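Local coordinates for Ispd/ispf bifunctional enzyme (Campylobacter jejuni, PDB 1W55), which catalyses two steps of isoprenoid precursor biosynthesis, transferring a cytidylyl group from CTP to 2-C-methyl-D-erythritol 4-phosphate and cyclising CDP-methylerythritol 2-phosphate to the 2,4-cyclodiphosphate with release of CMP, at the interface of chains A and B and the interface of chains A and C. Sequence-based numbering; all coordinates share one arbitrary frame. Chains: chain A/B/C, Ispd/ispf bifunctional enzyme.

Contact 1: the interface of chains A and B. Residues chain A 214-215, 255-256, 259; chain B 304, 306, 339.
The ammonium group of B:Lys339 reaches across to A:Asn214, and its chain, bent at chi3 (-66°) and chi4, brings NZ between OD1 of A:Asn214 and the carboxylate of B:Asp304. This subunit interface joins two IspF regions, in the family's way of building a trimeric synthase, and shows how a lysine and an aspartate paired within one subunit can present a donor and an acceptor to an asparagine of the next. NZ donates to the side-chain amide oxygen OD1 of A:Asn214 at 3.0 Å, tilted well out of the carbonyl plane. The backbone O of A:Asn214 lies alongside the end of the lysine chain, with poor geometry for a bond. On its own chain NZ forms a salt bridge with the carboxylate OD2 of B:Asp304 (2.8 Å), coming from above the carboxylate plane, and this should favour the charged form of both groups. The same OD2 takes the backbone N of A:Asn214 at 3.0 Å on its anti side, with a fairly straight bond (159° at H), so two donors grip one oxygen. The amide of A:Asn214 is turned nearly parallel to that carboxylate, and its ND2 makes a weak bond to the backbone O of B:Asp304. The aliphatic part of B:Lys339 runs antiparallel alongside the side chain of A:Asp255 on helix 248-260, whose CB lies 3.9 Å from CE. Further along that helix, CA of A:Gly259 packs against CG of B:Asp304 at 3.6 Å.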
# COMPACT_ATOMS: atom_id res chain seq x y z
N ASN A 214 -30.65 -13.34 -21.01
CA ASN A 214 -31.77 -14.27 -20.97
C ASN A 214 -31.96 -14.94 -22.33
O ASN A 214 -31.54 -14.42 -23.35
CB ASN A 214 -33.07 -13.60 -20.46
CG ASN A 214 -33.62 -12.54 -21.40
OD1 ASN A 214 -33.88 -12.80 -22.57
ND2 ASN A 214 -33.83 -11.34 -20.88
N GLY A 215 -32.57 -16.11 -22.33
CA GLY A 215 -32.83 -16.84 -23.55
C GLY A 215 -34.13 -17.56 -23.35
O GLY A 215 -34.39 -18.14 -22.28
N ASP A 255 -28.93 -18.04 -27.18
CA ASP A 255 -29.53 -16.71 -27.08
C ASP A 255 -29.10 -15.96 -25.81
O ASP A 255 -28.81 -14.78 -25.86
CB ASP A 255 -31.05 -16.81 -27.16
CG ASP A 255 -31.59 -16.49 -28.55
OD1 ASP A 255 -30.77 -16.36 -29.49
OD2 ASP A 255 -32.81 -16.35 -28.81
N ALA A 256 -29.04 -16.66 -24.67
CA ALA A 256 -28.67 -16.01 -23.41
C ALA A 256 -27.24 -15.50 -23.43
O ALA A 256 -26.97 -14.39 -22.99
CB ALA A 256 -28.92 -16.94 -22.21
N GLY A 259 -26.92 -12.66 -25.84
CA GLY A 259 -27.66 -11.53 -25.29
C GLY A 259 -26.88 -10.78 -24.24
O GLY A 259 -26.84 -9.56 -24.26
N ASP B 304 -30.97 -7.01 -21.38
CA ASP B 304 -31.21 -8.04 -22.40
C ASP B 304 -32.69 -8.38 -22.45
O ASP B 304 -33.35 -8.50 -21.40
CB ASP B 304 -30.36 -9.29 -22.17
CG ASP B 304 -30.37 -10.22 -23.38
OD1 ASP B 304 -30.54 -9.74 -24.53
OD2 ASP B 304 -30.23 -11.45 -23.27
N CYS B 306 -36.04 -10.43 -24.58
CA CYS B 306 -36.59 -11.39 -25.50
C CYS B 306 -38.04 -11.07 -25.82
O CYS B 306 -38.90 -11.05 -24.94
CB CYS B 306 -36.47 -12.82 -24.97
SG CYS B 306 -36.95 -13.99 -26.27
N LYS B 339 -33.68 -9.35 -28.52
CA LYS B 339 -33.80 -10.61 -29.25
C LYS B 339 -35.26 -10.90 -29.53
O LYS B 339 -36.14 -10.25 -28.96
CB LYS B 339 -33.20 -11.77 -28.43
CG LYS B 339 -31.82 -11.46 -27.83
CD LYS B 339 -31.19 -12.70 -27.18
CE LYS B 339 -31.97 -13.18 -25.95
NZ LYS B 339 -32.29 -12.07 -24.99

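Contact 2: the interface of chains A and C. Residues chain A 127-128, 139; chain C 191, 193-194.
A:Ala127, with phi -107° and psi -6° in the loop between strands 119-124 and 130-132, meets the loop of the other subunit that carries C:Lys191 and turns its carbonyl to that lysine. Both loops belong to the IspD/TarI cytidylyltransferase family region, and the two-fold symmetric interface repeats the contact with the chains exchanged. It is an example of active-site residues placed at a subunit boundary: in this family C:Lys191 and A:Arg139 are predicted to position methylerythritol 4-phosphate for its attack on CTP, which suggests that the two subunits together shape the site.

The lysine leaves its backbone with CG opposite the N, and a bend at chi3 (74°) turns its end toward A:Ala127. NZ donates to O of A:Ala127 at 2.9 Å, with the donor well above the carbonyl plane. The extended chain of A:Arg139 crosses the lysine at about a right angle, and its NH1 stands 3.7 Å from NZ. The same carbonyl oxygen sits over one guanidinium face, toward the rim, so it lies beside both cationic groups; such a gathering would suit the phosphate of the substrate.

At the other end of the lysine, its backbone N is bonded to a water at 3.0 Å, nearly straight, and that water also meets the carboxylate OD1 of A:Asp128 at 2.6 Å. The methyl CB of A:Ala127 packs against C:Thr193, touching CG2 at 3.7 Å and lying 3.3 Å from OG1. That threonine methyl is in turn seated over the centre of the ring face of C:Phe194, 3.8 Å above its plane.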
# COMPACT_ATOMS: atom_id res chain seq x y z
N ALA A 127 21.33 -2.24 -25.67
CA ALA A 127 22.62 -2.58 -25.08
C ALA A 127 22.89 -4.08 -25.04
O ALA A 127 23.98 -4.53 -24.68
CB ALA A 127 22.73 -2.00 -23.69
N ASP A 128 21.88 -4.86 -25.42
CA ASP A 128 22.05 -6.30 -25.57
C ASP A 128 22.76 -6.64 -26.89
O ASP A 128 22.58 -5.96 -27.91
CB ASP A 128 20.69 -7.00 -25.55
CG ASP A 128 19.96 -6.85 -24.22
OD1 ASP A 128 20.61 -6.82 -23.15
OD2 ASP A 128 18.71 -6.79 -24.17
N ARG A 139 25.36 -3.63 -32.10
CA ARG A 139 24.17 -3.22 -31.34
C ARG A 139 24.01 -1.71 -31.22
O ARG A 139 22.89 -1.22 -31.12
CB ARG A 139 24.14 -3.88 -29.96
CG ARG A 139 25.29 -3.50 -29.02
CD ARG A 139 25.51 -4.50 -27.91
NE ARG A 139 26.56 -4.07 -26.98
CZ ARG A 139 27.04 -4.80 -25.99
NH1 ARG A 139 26.56 -6.02 -25.77
NH2 ARG A 139 27.99 -4.31 -25.20
N LYS C 191 19.87 -5.27 -18.72
CA LYS C 191 21.17 -4.79 -18.28
C LYS C 191 21.13 -3.29 -18.01
O LYS C 191 20.79 -2.49 -18.89
CB LYS C 191 22.22 -5.12 -19.34
CG LYS C 191 23.65 -4.74 -18.98
CD LYS C 191 24.65 -5.40 -19.94
CE LYS C 191 24.64 -4.74 -21.30
NZ LYS C 191 25.27 -5.60 -22.36
N THR C 193 22.48 -0.02 -18.19
CA THR C 193 23.49 0.54 -19.09
C THR C 193 23.44 2.06 -19.10
O THR C 193 24.47 2.72 -18.97
CB THR C 193 23.29 -0.02 -20.52
OG1 THR C 193 23.53 -1.42 -20.52
CG2 THR C 193 24.37 0.53 -21.48
N PHE C 194 22.23 2.59 -19.23
CA PHE C 194 21.99 4.02 -19.30
C PHE C 194 21.33 4.49 -18.01
O PHE C 194 20.60 3.73 -17.37
CB PHE C 194 21.09 4.36 -20.50
CG PHE C 194 21.56 3.76 -21.80
CD1 PHE C 194 21.01 2.56 -22.27
CD2 PHE C 194 22.54 4.39 -22.56
CE1 PHE C 194 21.45 2.00 -23.48
CE2 PHE C 194 22.98 3.84 -23.77
CZ PHE C 194 22.43 2.64 -24.23
O HOH W 1 19.42 -4.98 -21.65

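The centres of the C-alpha atoms of contact 1 and contact 2 are about 55 Å apart, and the two share no residue. Chain A takes part in both, through different regions of the polypeptide: its IspF region meets chain B in contact 1, and its IspD region meets chain C in contact 2. The first interface is not an exact two-fold, whereas the second is. Trimer-like association through IspF combined with pairing through IspD would account for the hexameric assembly. Each activity thus has its own kind of subunit contact, joined through one chain.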